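Local coordinates for YkuI protein (Bacillus subtilis, PDB 2BAS) that binds the second messenger cyclic di-GMP through an EAL domain and is probably a phosphodiesterase acting on it, with a second, C-terminal signalling domain, at residues Q305-L310 against D319-K324; I336-E341 against Y407-Q412. One frame throughout, in Å; residues are numbered along the deposited sequence.

Both contacts lie in the C-terminal domain, about 42 Å (interaction 1) and 35 Å (interaction 2) from the centre of the chain. They are far from the EAL barrel, where this family carries its active site; helix 271-311 joins the two domains. Interaction 1 pairs the end of that helix with helix 318-328. Interaction 2 joins side chains and the ends of two strands that flank strand 413-419. The contact centres are about 12 Å apart; Phe321 and Ile322 bridge them. Phe321 CE2 lies 4.0 Å from Met409 CE and Phe321 CD2 4.0 Å from Met338 SE. Ile322 CD1 lies 3.8 Å from Ile336 O and Ile322 CG2 4.1 Å from Met338 SE. Both share one apolar layer.

Interaction 1: residues Q305-L310 against D319-K324; sequences QAVTSL and DDFIKK
Phe321 and Lys324 of helix 318-328 pack on Val307 and Leu310, near the end of helix 271-311. These are two consecutive helices, joined by a short connection, that pack at the sheet of the C-terminal domain. The segment axes approach to 10.8 Å and run at 133°, so the helices are closer to antiparallel than to parallel. The nearest CA atoms are those of Leu310 and Phe321. Along 319-324, Asp319 comes first; its OD1 accepts a hydrogen bond from Gly348 N, just before strand 349-353. Asp320 OD1 forms a salt bridge one turn on with Lys323 NZ, at 3.3 Å, within the same helix. Phe321 and Leu310 carry the contact. With CG of Phe321 trans to its N (chi1 159°), the ring reaches across to the long helix. Its CZ meets Val307 CG1 at 3.9 Å. Leu310 CB comes to the ring edge, near its plane, at 4.0 Å from Phe321 CE1. Arg311 adds a cation-pi contact to the same ring. Replacing Leu310 with an alanine would remove CD1 and CD2 and would probably open a gap beside Lys324, whose CB and backbone carbonyl would lose their apolar neighbour. Lys324 closes the segment: its CB lies 4.0 Å from Leu310 CD2, while Leu310 CD1 rests 3.9 Å from Lys324 C.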
loop_
_atom_site.group_PDB
_atom_site.type_symbol
_atom_site.label_atom_id
_atom_site.label_comp_id
_atom_site.label_asym_id
_atom_site.label_seq_id
_atom_site.Cartn_x
_atom_site.Cartn_y
_atom_site.Cartn_z
ATOM N N GLN A 305 30.838 -13.881 -14.879
ATOM C CA GLN A 305 32.022 -14.747 -14.927
ATOM C C GLN A 305 31.650 -16.190 -14.629
ATOM O O GLN A 305 31.980 -17.085 -15.396
ATOM C CB GLN A 305 33.055 -14.329 -13.904
ATOM C CG GLN A 305 33.820 -13.097 -14.238
ATOM C CD GLN A 305 34.905 -12.831 -13.216
ATOM O OE1 GLN A 305 36.091 -12.805 -13.551
ATOM N NE2 GLN A 305 34.504 -12.656 -11.951
ATOM N N ALA A 306 30.947 -16.400 -13.518
ATOM C CA ALA A 306 30.545 -17.736 -13.082
ATOM C C ALA A 306 29.725 -18.510 -14.131
ATOM O O ALA A 306 30.123 -19.608 -14.533
ATOM C CB ALA A 306 29.818 -17.659 -11.761
ATOM N N VAL A 307 28.604 -17.941 -14.576
ATOM C CA VAL A 307 27.788 -18.556 -15.628
ATOM C C VAL A 307 28.622 -18.879 -16.886
ATOM O O VAL A 307 28.885 -20.042 -17.173
ATOM C CB VAL A 307 26.581 -17.666 -16.013
ATOM C CG1 VAL A 307 25.763 -18.337 -17.093
ATOM C CG2 VAL A 307 25.694 -17.369 -14.782
ATOM N N THR A 308 29.058 -17.846 -17.608
ATOM C CA THR A 308 29.812 -18.024 -18.855
ATOM C C THR A 308 30.985 -19.004 -18.717
ATOM O O THR A 308 31.246 -19.792 -19.619
ATOM C CB THR A 308 30.324 -16.679 -19.420
ATOM O OG1 THR A 308 31.155 -16.042 -18.442
ATOM C CG2 THR A 308 29.152 -15.750 -19.778
ATOM N N SER A 309 31.674 -18.951 -17.579
ATOM C CA SER A 309 32.757 -19.884 -17.269
ATOM C C SER A 309 32.254 -21.325 -17.084
ATOM O O SER A 309 32.795 -22.257 -17.685
ATOM C CB SER A 309 33.512 -19.405 -16.032
ATOM O OG SER A 309 34.170 -20.474 -15.389
ATOM N N LEU A 310 31.222 -21.501 -16.255
ATOM C CA LEU A 310 30.610 -22.818 -16.031
ATOM C C LEU A 310 29.909 -23.381 -17.267
ATOM O O LEU A 310 29.955 -24.590 -17.514
ATOM C CB LEU A 310 29.638 -22.794 -14.852
ATOM C CG LEU A 310 30.225 -22.979 -13.453
ATOM C CD1 LEU A 310 29.182 -22.656 -12.414
ATOM C CD2 LEU A 310 30.741 -24.389 -13.256
ATOM N N ASP A 319 19.744 -28.498 -14.467
ATOM C CA ASP A 319 19.717 -28.866 -13.040
ATOM C C ASP A 319 21.120 -29.101 -12.485
ATOM O O ASP A 319 21.415 -28.750 -11.341
ATOM C CB ASP A 319 18.822 -30.086 -12.788
ATOM C CG ASP A 319 17.338 -29.756 -12.865
ATOM O OD1 ASP A 319 16.823 -29.092 -11.945
ATOM O OD2 ASP A 319 16.676 -30.175 -13.836
ATOM N N ASP A 320 21.989 -29.672 -13.307
ATOM C CA ASP A 320 23.368 -29.868 -12.917
ATOM C C ASP A 320 24.130 -28.544 -12.904
ATOM O O ASP A 320 25.009 -28.342 -12.062
ATOM C CB ASP A 320 24.037 -30.907 -13.815
ATOM C CG ASP A 320 23.542 -32.339 -13.534
ATOM O OD1 ASP A 320 23.069 -32.602 -12.399
ATOM O OD2 ASP A 320 23.635 -33.205 -14.441
ATOM N N PHE A 321 23.773 -27.636 -13.815
ATOM C CA PHE A 321 24.420 -26.319 -13.881
ATOM C C PHE A 321 24.224 -25.464 -12.618
ATOM O O PHE A 321 25.178 -24.843 -12.138
ATOM C CB PHE A 321 24.000 -25.549 -15.151
ATOM C CG PHE A 321 24.206 -24.055 -15.062
ATOM C CD1 PHE A 321 25.487 -23.501 -15.097
ATOM C CD2 PHE A 321 23.111 -23.198 -14.946
ATOM C CE1 PHE A 321 25.673 -22.110 -15.002
ATOM C CE2 PHE A 321 23.284 -21.797 -14.856
ATOM C CZ PHE A 321 24.560 -21.258 -14.885
ATOM N N ILE A 322 23.001 -25.434 -12.088
ATOM C CA ILE A 322 22.712 -24.605 -10.913
ATOM C C ILE A 322 23.338 -25.163 -9.631
ATOM O O ILE A 322 23.687 -24.401 -8.722
ATOM C CB ILE A 322 21.196 -24.289 -10.723
ATOM C CG1 ILE A 322 20.360 -25.565 -10.519
ATOM C CG2 ILE A 322 20.668 -23.451 -11.895
ATOM C CD1 ILE A 322 18.892 -25.293 -10.171
ATOM N N LYS A 323 23.491 -26.485 -9.570
ATOM C CA LYS A 323 24.125 -27.128 -8.427
ATOM C C LYS A 323 25.572 -26.675 -8.352
ATOM O O LYS A 323 26.107 -26.432 -7.263
ATOM C CB LYS A 323 24.065 -28.653 -8.550
ATOM C CG LYS A 323 22.665 -29.251 -8.566
ATOM C CD LYS A 323 22.758 -30.740 -8.787
ATOM C CE LYS A 323 21.399 -31.342 -9.065
ATOM N NZ LYS A 323 21.547 -32.773 -9.492
ATOM N N LYS A 324 26.193 -26.560 -9.524
ATOM C CA LYS A 324 27.564 -26.094 -9.641
ATOM C C LYS A 324 27.619 -24.587 -9.412
ATOM O O LYS A 324 28.518 -24.097 -8.743
ATOM C CB LYS A 324 28.153 -26.452 -11.006
ATOM C CG LYS A 324 28.326 -27.949 -11.275
ATOM C CD LYS A 324 29.055 -28.162 -12.605
ATOM C CE LYS A 324 29.109 -29.629 -13.048
ATOM N NZ LYS A 324 27.798 -30.134 -13.551
#

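Interaction 2: residues I336-E341 against Y407-Q412; sequences IYMCDE and YPMDDQ
Strands 335-340 and 401-409, which carry Met338 and Met409, run parallel as second neighbours with strand 413-419 between them, antiparallel to both. The six-stranded antiparallel sheet is consistent with a PAS-like fold; helices 271-311 and 318-328 cover the face that carries Met338 and Met409. The middle strand supplies the backbone bonds: Cys339 pairs with Tyr414 and Tyr407 with Leu415. The backbones come closest where the hairpin turn at 410-412 comes next to the end of 336-341, with the CA atoms of Glu341 and Gln412 6.3 Å apart. Asp411 and Gln412 both have positive phi, which gives this turn its sharp reversal. Both methionines are selenomethionine in this crystal. Their chains cross at about a right angle, and each bends at the last torsion (chi3 56° in Met338, 69° in Met409). Asp340 turns its carboxylate away from the hairpin, and OD1 accepts hydrogen bonds from Asp344 N and Glu342 N. At the strand ends, Glu341 CG lies 4.1 Å from Gln412 CB, a contact of stems with the carboxylate and amide planes 53° apart. Beside Phe321 of helix 318-328, the two methionines meet through their selenium atoms, Met338 SE to Met409 SE at 3.9 Å.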
loop_
_atom_site.group_PDB
_atom_site.type_symbol
_atom_site.label_atom_id
_atom_site.label_comp_id
_atom_site.label_asym_id
_atom_site.label_seq_id
_atom_site.Cartn_x
_atom_site.Cartn_y
_atom_site.Cartn_z
ATOM N N ILE A 336 18.766 -20.907 -5.639
ATOM C CA ILE A 336 18.979 -20.654 -7.076
ATOM C C ILE A 336 18.046 -21.538 -7.920
ATOM O O ILE A 336 17.880 -22.724 -7.615
ATOM C CB ILE A 336 20.459 -20.880 -7.485
ATOM C CG1 ILE A 336 21.381 -20.067 -6.575
ATOM C CG2 ILE A 336 20.706 -20.498 -8.961
ATOM C CD1 ILE A 336 22.866 -20.213 -6.870
ATOM N N TYR A 337 17.448 -20.950 -8.966
ATOM C CA TYR A 337 16.556 -21.643 -9.911
ATOM C C TYR A 337 16.426 -20.844 -11.222
ATOM O O TYR A 337 16.762 -19.654 -11.255
ATOM C CB TYR A 337 15.164 -21.878 -9.289
ATOM C CG TYR A 337 14.395 -20.612 -8.942
ATOM C CD1 TYR A 337 13.398 -20.110 -9.781
ATOM C CD2 TYR A 337 14.681 -19.915 -7.786
ATOM C CE1 TYR A 337 12.704 -18.930 -9.448
ATOM C CE2 TYR A 337 14.015 -18.757 -7.451
ATOM C CZ TYR A 337 13.029 -18.263 -8.269
ATOM O OH TYR A 337 12.398 -17.101 -7.873
HETATM N N MSE A 338 15.918 -21.495 -12.278
HETATM C CA MSE A 338 15.727 -20.892 -13.609
HETATM C C MSE A 338 14.290 -20.986 -14.124
HETATM O O MSE A 338 13.612 -21.987 -13.886
HETATM C CB MSE A 338 16.633 -21.575 -14.640
HETATM C CG MSE A 338 18.061 -21.077 -14.703
HETATM SE SE MSE A 338 19.262 -22.348 -15.628
HETATM C CE MSE A 338 18.328 -22.572 -17.415
ATOM N N CYS A 339 13.854 -19.969 -14.874
ATOM C CA CYS A 339 12.509 -19.926 -15.466
ATOM C C CYS A 339 12.547 -19.468 -16.927
ATOM O O CYS A 339 13.506 -18.804 -17.333
ATOM C CB CYS A 339 11.624 -18.928 -14.707
ATOM S SG CYS A 339 11.371 -19.220 -12.947
ATOM N N ASP A 340 11.488 -19.775 -17.689
ATOM C CA ASP A 340 11.350 -19.335 -19.100
ATOM C C ASP A 340 10.562 -18.010 -19.238
ATOM O O ASP A 340 10.150 -17.443 -18.227
ATOM C CB ASP A 340 10.784 -20.453 -20.010
ATOM C CG ASP A 340 9.282 -20.724 -19.803
ATOM O OD1 ASP A 340 8.615 -20.011 -19.012
ATOM O OD2 ASP A 340 8.757 -21.666 -20.458
ATOM N N GLU A 341 10.337 -17.538 -20.469
ATOM C CA GLU A 341 9.698 -16.230 -20.680
ATOM C C GLU A 341 8.364 -16.061 -19.938
ATOM O O GLU A 341 8.008 -14.955 -19.548
ATOM C CB GLU A 341 9.451 -15.908 -22.167
ATOM C CG GLU A 341 10.115 -16.789 -23.195
ATOM C CD GLU A 341 9.181 -17.881 -23.696
ATOM O OE1 GLU A 341 8.546 -18.565 -22.853
ATOM O OE2 GLU A 341 9.074 -18.059 -24.936
ATOM N N TYR A 407 19.096 -12.539 -13.619
ATOM C CA TYR A 407 20.112 -12.539 -14.654
ATOM C C TYR A 407 19.571 -13.145 -15.952
ATOM O O TYR A 407 18.987 -14.226 -15.920
ATOM C CB TYR A 407 21.327 -13.321 -14.159
ATOM C CG TYR A 407 22.452 -13.404 -15.149
ATOM C CD1 TYR A 407 23.447 -12.433 -15.180
ATOM C CD2 TYR A 407 22.538 -14.457 -16.057
ATOM C CE1 TYR A 407 24.488 -12.503 -16.087
ATOM C CE2 TYR A 407 23.597 -14.540 -16.977
ATOM C CZ TYR A 407 24.555 -13.560 -16.983
ATOM O OH TYR A 407 25.599 -13.617 -17.880
ATOM N N PRO A 408 19.733 -12.437 -17.090
ATOM C CA PRO A 408 19.330 -12.997 -18.380
ATOM C C PRO A 408 20.412 -13.882 -19.007
ATOM O O PRO A 408 21.564 -13.468 -19.126
ATOM C CB PRO A 408 19.082 -11.750 -19.248
ATOM C CG PRO A 408 19.932 -10.681 -18.661
ATOM C CD PRO A 408 20.265 -11.067 -17.228
HETATM N N MSE A 409 20.029 -15.092 -19.402
HETATM C CA MSE A 409 20.926 -16.022 -20.072
HETATM C C MSE A 409 20.535 -16.150 -21.532
HETATM O O MSE A 409 19.593 -15.502 -21.992
HETATM C CB MSE A 409 20.853 -17.392 -19.410
HETATM C CG MSE A 409 21.463 -17.457 -18.024
HETATM SE SE MSE A 409 20.936 -19.127 -17.168
HETATM C CE MSE A 409 21.970 -20.343 -18.306
ATOM N N ASP A 410 21.255 -16.991 -22.264
ATOM C CA ASP A 410 20.922 -17.229 -23.656
ATOM C C ASP A 410 19.678 -18.125 -23.781
ATOM O O ASP A 410 19.323 -18.836 -22.840
ATOM C CB ASP A 410 22.134 -17.805 -24.401
ATOM C CG ASP A 410 23.378 -16.911 -24.292
ATOM O OD1 ASP A 410 23.275 -15.753 -23.827
ATOM O OD2 ASP A 410 24.467 -17.373 -24.675
ATOM N N ASP A 411 19.026 -18.073 -24.944
ATOM C CA ASP A 411 17.802 -18.838 -25.229
ATOM C C ASP A 411 16.630 -18.411 -24.358
ATOM O O ASP A 411 15.890 -19.260 -23.855
ATOM C CB ASP A 411 18.015 -20.349 -25.060
ATOM C CG ASP A 411 18.926 -20.934 -26.105
ATOM O OD1 ASP A 411 18.608 -20.839 -27.320
ATOM O OD2 ASP A 411 19.951 -21.521 -25.693
ATOM N N GLN A 412 16.461 -17.105 -24.177
ATOM C CA GLN A 412 15.355 -16.583 -23.377
ATOM C C GLN A 412 15.120 -17.405 -22.100
ATOM O O GLN A 412 14.015 -17.883 -21.852
ATOM C CB GLN A 412 14.058 -16.514 -24.208
ATOM C CG GLN A 412 14.095 -15.571 -25.405
ATOM C CD GLN A 412 14.452 -16.267 -26.713
ATOM O OE1 GLN A 412 14.707 -17.475 -26.748
ATOM N NE2 GLN A 412 14.456 -15.501 -27.800
#